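PDB 3NPG: heavy-metal chelation domain-containing protein from Pyrococcus horikoshii, which is of unknown function but probably takes part in binding or handling heavy-metal ions. Local coordinates for residues V212-A226 and G237-V249. Numbering follows the deposited sequence.
Sequences VTHLASMKVTNIEKA and GFESESIKYVIEV
E241 O is gripped by three donors of the 212-226 segment: T221 N at 2.9 Å and, more weakly, T221 OG1 and N222 N. This carbonyl closes one end of an antiparallel pairing of strands 214-220 and 242-248, whose axes run at 152° to each other. Six backbone bonds tie L215 to I247, S217 to Y245 and K219 to I243, and V249 N to T213 O extends the set at the far end.

Y245 has CG between its backbone N and carbonyl carbon (chi1 65°), which folds the ring back over the neighbouring strand: S217 O sits 3.6 Å above one face, K219 N meets the edge in plane, and OH lies 3.5 Å from S217 CB and bonds weakly to Q94 NE2. An alanine here would strip this cover from the S217 backbone and is likely to leave a gap between S217 and W104.

On the other face of the sheet, the selenium of M218 makes an oblique Met-aromatic contact with F238, 5.2 Å from the ring centroid, while its CE reaches K244 CE at 4.0 Å. V220 CG2 touches F238 CE1 at 3.7 Å, and A226 CB meets the same ring at its edge. With the E241 chain bent at chi2 (-64°), E241 CD lies 3.4 Å from K225 CB.

Strand 214-220 also bonds to strand 192-196, and 242-248, antiparallel to 214-220, is the outermost strand within the chain of a mixed, otherwise parallel sheet, consistent with a Rossmann-like domain.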
loop_
_atom_site.group_PDB
_atom_site.type_symbol
_atom_site.label_atom_id
_atom_site.label_comp_id
_atom_site.label_asym_id
_atom_site.label_seq_id
_atom_site.Cartn_x
_atom_site.Cartn_y
_atom_site.Cartn_z
ATOM N N VAL A 212 -18.721 -18.759 16.283
ATOM C CA VAL A 212 -17.772 -18.176 17.255
ATOM C C VAL A 212 -17.912 -18.891 18.599
ATOM O O VAL A 212 -19.028 -19.012 19.120
ATOM C CB VAL A 212 -17.970 -16.631 17.413
ATOM C CG1 VAL A 212 -16.997 -16.052 18.438
ATOM C CG2 VAL A 212 -17.829 -15.917 16.072
ATOM N N THR A 213 -16.794 -19.392 19.145
ATOM C CA THR A 213 -16.821 -20.145 20.407
ATOM C C THR A 213 -16.372 -19.300 21.597
ATOM O O THR A 213 -16.906 -19.454 22.695
ATOM C CB THR A 213 -16.003 -21.429 20.277
ATOM O OG1 THR A 213 -14.661 -21.088 19.913
ATOM C CG2 THR A 213 -16.605 -22.407 19.252
ATOM N N HIS A 214 -15.379 -18.419 21.386
ATOM C CA HIS A 214 -14.827 -17.583 22.452
ATOM C C HIS A 214 -14.636 -16.144 21.995
ATOM O O HIS A 214 -14.513 -15.881 20.797
ATOM C CB HIS A 214 -13.476 -18.153 22.941
ATOM C CG HIS A 214 -13.573 -19.515 23.549
ATOM N ND1 HIS A 214 -13.637 -20.651 22.766
ATOM C CD2 HIS A 214 -13.549 -19.884 24.850
ATOM C CE1 HIS A 214 -13.704 -21.666 23.612
ATOM N NE2 HIS A 214 -13.641 -21.254 24.875
ATOM N N LEU A 215 -14.557 -15.220 22.961
ATOM C CA LEU A 215 -14.231 -13.822 22.728
ATOM C C LEU A 215 -13.065 -13.443 23.619
ATOM O O LEU A 215 -13.175 -13.527 24.844
ATOM C CB LEU A 215 -15.447 -12.913 23.027
ATOM C CG LEU A 215 -16.447 -12.724 21.880
ATOM C CD1 LEU A 215 -17.713 -12.058 22.372
ATOM C CD2 LEU A 215 -15.831 -11.917 20.734
ATOM N N ALA A 216 -11.915 -13.115 23.013
ATOM C CA ALA A 216 -10.733 -12.694 23.764
ATOM C C ALA A 216 -10.527 -11.196 23.615
ATOM O O ALA A 216 -10.111 -10.728 22.554
ATOM C CB ALA A 216 -9.510 -13.443 23.284
ATOM N N SER A 217 -10.893 -10.436 24.646
ATOM C CA SER A 217 -10.808 -8.985 24.601
ATOM C C SER A 217 -10.309 -8.424 25.937
ATOM O O SER A 217 -9.709 -9.162 26.728
ATOM C CB SER A 217 -12.164 -8.391 24.246
ATOM O OG SER A 217 -12.038 -7.032 23.869
HETATM N N MSE A 218 -10.529 -7.110 26.178
HETATM C CA MSE A 218 -10.095 -6.453 27.411
HETATM C C MSE A 218 -11.084 -5.377 27.864
HETATM O O MSE A 218 -11.687 -4.693 27.032
HETATM C CB MSE A 218 -8.688 -5.857 27.246
HETATM C CG MSE A 218 -8.605 -4.768 26.172
HETATM SE SE MSE A 218 -6.789 -4.352 25.695
HETATM C CE MSE A 218 -6.271 -6.086 24.858
ATOM N N LYS A 219 -11.236 -5.214 29.186
ATOM C CA LYS A 219 -12.116 -4.199 29.751
ATOM C C LYS A 219 -11.298 -3.081 30.373
ATOM O O LYS A 219 -10.379 -3.349 31.147
ATOM C CB LYS A 219 -13.075 -4.817 30.790
ATOM C CG LYS A 219 -14.093 -3.820 31.349
ATOM C CD LYS A 219 -15.033 -4.462 32.337
ATOM C CE LYS A 219 -16.035 -3.473 32.868
ATOM N NZ LYS A 219 -16.952 -4.096 33.853
ATOM N N VAL A 220 -11.640 -1.823 30.047
ATOM C CA VAL A 220 -10.953 -0.648 30.584
ATOM C C VAL A 220 -11.224 -0.502 32.094
ATOM O O VAL A 220 -12.380 -0.382 32.506
ATOM C CB VAL A 220 -11.331 0.636 29.804
ATOM C CG1 VAL A 220 -10.591 1.842 30.357
ATOM C CG2 VAL A 220 -11.058 0.473 28.311
ATOM N N THR A 221 -10.154 -0.538 32.916
ATOM C CA THR A 221 -10.269 -0.410 34.376
ATOM C C THR A 221 -10.220 1.056 34.819
ATOM O O THR A 221 -10.869 1.421 35.793
ATOM C CB THR A 221 -9.212 -1.278 35.088
ATOM O OG1 THR A 221 -7.913 -0.974 34.568
ATOM C CG2 THR A 221 -9.491 -2.758 34.948
ATOM N N ASN A 222 -9.444 1.895 34.098
ATOM C CA ASN A 222 -9.358 3.334 34.363
ATOM C C ASN A 222 -9.650 4.090 33.071
ATOM O O ASN A 222 -8.791 4.167 32.190
ATOM C CB ASN A 222 -7.968 3.710 34.920
ATOM C CG ASN A 222 -7.895 5.096 35.541
ATOM O OD1 ASN A 222 -8.396 6.091 34.994
ATOM N ND2 ASN A 222 -7.206 5.198 36.661
ATOM N N ILE A 223 -10.888 4.585 32.928
ATOM C CA ILE A 223 -11.347 5.281 31.717
ATOM C C ILE A 223 -10.523 6.553 31.425
ATOM O O ILE A 223 -10.122 6.771 30.279
ATOM C CB ILE A 223 -12.874 5.588 31.802
ATOM C CG1 ILE A 223 -13.704 4.317 32.193
ATOM C CG2 ILE A 223 -13.385 6.252 30.521
ATOM C CD1 ILE A 223 -13.907 3.257 31.099
ATOM N N GLU A 224 -10.278 7.386 32.460
ATOM C CA GLU A 224 -9.547 8.648 32.299
ATOM C C GLU A 224 -8.113 8.436 31.806
ATOM O O GLU A 224 -7.692 9.093 30.853
ATOM C CB GLU A 224 -9.563 9.467 33.604
ATOM C CG GLU A 224 -10.929 10.050 33.942
ATOM C CD GLU A 224 -11.467 11.056 32.938
ATOM O OE1 GLU A 224 -10.680 11.907 32.462
ATOM O OE2 GLU A 224 -12.684 11.007 32.646
ATOM N N LYS A 225 -7.370 7.504 32.441
ATOM C CA LYS A 225 -5.979 7.218 32.065
ATOM C C LYS A 225 -5.884 6.561 30.678
ATOM O O LYS A 225 -4.962 6.868 29.918
ATOM C CB LYS A 225 -5.289 6.352 33.127
ATOM C CG LYS A 225 -4.994 7.091 34.425
ATOM C CD LYS A 225 -3.990 6.329 35.279
ATOM C CE LYS A 225 -3.699 7.033 36.580
ATOM N NZ LYS A 225 -2.603 6.364 37.332
ATOM N N ALA A 226 -6.856 5.676 30.341
ATOM C CA ALA A 226 -6.900 5.001 29.041
ATOM C C ALA A 226 -7.232 5.981 27.902
ATOM O O ALA A 226 -6.670 5.858 26.818
ATOM C CB ALA A 226 -7.909 3.869 29.070
ATOM N N GLY A 237 -0.083 1.821 26.358
ATOM C CA GLY A 237 -0.530 2.711 27.424
ATOM C C GLY A 237 -2.002 2.521 27.718
ATOM O O GLY A 237 -2.426 2.567 28.876
ATOM N N PHE A 238 -2.792 2.289 26.662
ATOM C CA PHE A 238 -4.218 1.987 26.770
ATOM C C PHE A 238 -4.418 0.545 27.263
ATOM O O PHE A 238 -5.343 0.277 28.030
ATOM C CB PHE A 238 -4.908 2.201 25.402
ATOM C CG PHE A 238 -6.212 1.460 25.224
ATOM C CD1 PHE A 238 -7.364 1.884 25.873
ATOM C CD2 PHE A 238 -6.299 0.364 24.368
ATOM C CE1 PHE A 238 -8.573 1.207 25.698
ATOM C CE2 PHE A 238 -7.509 -0.313 24.193
ATOM C CZ PHE A 238 -8.638 0.111 24.860
ATOM N N GLU A 239 -3.541 -0.378 26.814
ATOM C CA GLU A 239 -3.585 -1.795 27.180
ATOM C C GLU A 239 -3.283 -1.990 28.677
ATOM O O GLU A 239 -3.883 -2.855 29.318
ATOM C CB GLU A 239 -2.579 -2.587 26.320
ATOM C CG GLU A 239 -2.823 -4.083 26.296
ATOM C CD GLU A 239 -1.915 -4.847 25.351
ATOM O OE1 GLU A 239 -0.683 -4.626 25.398
ATOM O OE2 GLU A 239 -2.435 -5.684 24.578
ATOM N N SER A 240 -2.367 -1.161 29.236
ATOM C CA SER A 240 -1.982 -1.242 30.653
ATOM C C SER A 240 -3.093 -0.731 31.586
ATOM O O SER A 240 -3.073 -1.026 32.781
ATOM C CB SER A 240 -0.687 -0.476 30.903
ATOM O OG SER A 240 -0.849 0.906 30.634
ATOM N N GLU A 241 -4.061 0.029 31.038
ATOM C CA GLU A 241 -5.193 0.551 31.817
ATOM C C GLU A 241 -6.427 -0.343 31.635
ATOM O O GLU A 241 -7.553 0.084 31.909
ATOM C CB GLU A 241 -5.510 2.006 31.409
ATOM C CG GLU A 241 -4.370 2.982 31.666
ATOM C CD GLU A 241 -3.981 3.176 33.122
ATOM O OE1 GLU A 241 -4.809 2.870 34.012
ATOM O OE2 GLU A 241 -2.880 3.716 33.369
ATOM N N SER A 242 -6.207 -1.593 31.193
ATOM C CA SER A 242 -7.278 -2.544 30.942
ATOM C C SER A 242 -6.923 -3.924 31.478
ATOM O O SER A 242 -5.761 -4.181 31.801
ATOM C CB SER A 242 -7.567 -2.633 29.445
ATOM O OG SER A 242 -7.962 -1.377 28.918
ATOM N N ILE A 243 -7.923 -4.824 31.564
ATOM C CA ILE A 243 -7.704 -6.214 31.963
ATOM C C ILE A 243 -8.143 -7.162 30.858
ATOM O O ILE A 243 -9.275 -7.075 30.385
ATOM C CB ILE A 243 -8.358 -6.558 33.339
ATOM C CG1 ILE A 243 -9.826 -6.080 33.414
ATOM C CG2 ILE A 243 -7.528 -6.003 34.494
ATOM C CD1 ILE A 243 -10.826 -7.169 33.338
ATOM N N LYS A 244 -7.226 -8.024 30.397
ATOM C CA LYS A 244 -7.514 -8.986 29.338
ATOM C C LYS A 244 -8.411 -10.111 29.851
ATOM O O LYS A 244 -8.267 -10.538 30.990
ATOM C CB LYS A 244 -6.212 -9.558 28.761
ATOM C CG LYS A 244 -5.436 -8.568 27.896
ATOM C CD LYS A 244 -4.125 -9.167 27.397
ATOM C CE LYS A 244 -3.335 -8.179 26.577
ATOM N NZ LYS A 244 -2.006 -8.721 26.191
ATOM N N TYR A 245 -9.337 -10.595 29.008
ATOM C CA TYR A 245 -10.242 -11.683 29.383
ATOM C C TYR A 245 -10.567 -12.571 28.199
ATOM O O TYR A 245 -10.543 -12.116 27.058
ATOM C CB TYR A 245 -11.554 -11.134 30.022
ATOM C CG TYR A 245 -12.412 -10.306 29.078
ATOM C CD1 TYR A 245 -13.321 -10.914 28.213
ATOM C CD2 TYR A 245 -12.375 -8.916 29.110
ATOM C CE1 TYR A 245 -14.109 -10.159 27.346
ATOM C CE2 TYR A 245 -13.175 -8.150 28.262
ATOM C CZ TYR A 245 -14.030 -8.777 27.371
ATOM O OH TYR A 245 -14.820 -8.022 26.537
ATOM N N VAL A 246 -10.915 -13.834 28.478
ATOM C CA VAL A 246 -11.406 -14.777 27.483
ATOM C C VAL A 246 -12.766 -15.285 27.958
ATOM O O VAL A 246 -12.854 -15.874 29.037
ATOM C CB VAL A 246 -10.414 -15.951 27.235
ATOM C CG1 VAL A 246 -11.018 -16.985 26.285
ATOM C CG2 VAL A 246 -9.075 -15.442 26.700
ATOM N N ILE A 247 -13.837 -14.989 27.199
ATOM C CA ILE A 247 -15.192 -15.380 27.587
ATOM C C ILE A 247 -15.853 -16.284 26.536
ATOM O O ILE A 247 -15.672 -16.072 25.345
ATOM C CB ILE A 247 -16.062 -14.126 27.959
ATOM C CG1 ILE A 247 -17.411 -14.540 28.598
ATOM C CG2 ILE A 247 -16.257 -13.173 26.748
ATOM C CD1 ILE A 247 -18.022 -13.495 29.511
ATOM N N GLU A 248 -16.559 -17.334 26.987
ATOM C CA GLU A 248 -17.257 -18.254 26.087
ATOM C C GLU A 248 -18.523 -17.613 25.526
ATOM O O GLU A 248 -19.139 -16.774 26.193
ATOM C CB GLU A 248 -17.610 -19.558 26.809
ATOM C CG GLU A 248 -16.479 -20.563 26.847
ATOM C CD GLU A 248 -16.863 -21.902 27.447
ATOM O OE1 GLU A 248 -16.309 -22.254 28.512
ATOM O OE2 GLU A 248 -17.733 -22.590 26.864
ATOM N N VAL A 249 -18.933 -18.032 24.314
ATOM C CA VAL A 249 -20.159 -17.541 23.672
ATOM C C VAL A 249 -21.247 -18.634 23.698
ATOM O O VAL A 249 -20.961 -19.772 23.265
ATOM C CB VAL A 249 -19.889 -17.034 22.231
ATOM C CG1 VAL A 249 -21.195 -16.698 21.514
ATOM C CG2 VAL A 249 -18.948 -15.831 22.240
ATOM O OXT VAL A 249 -22.367 -18.353 24.177
#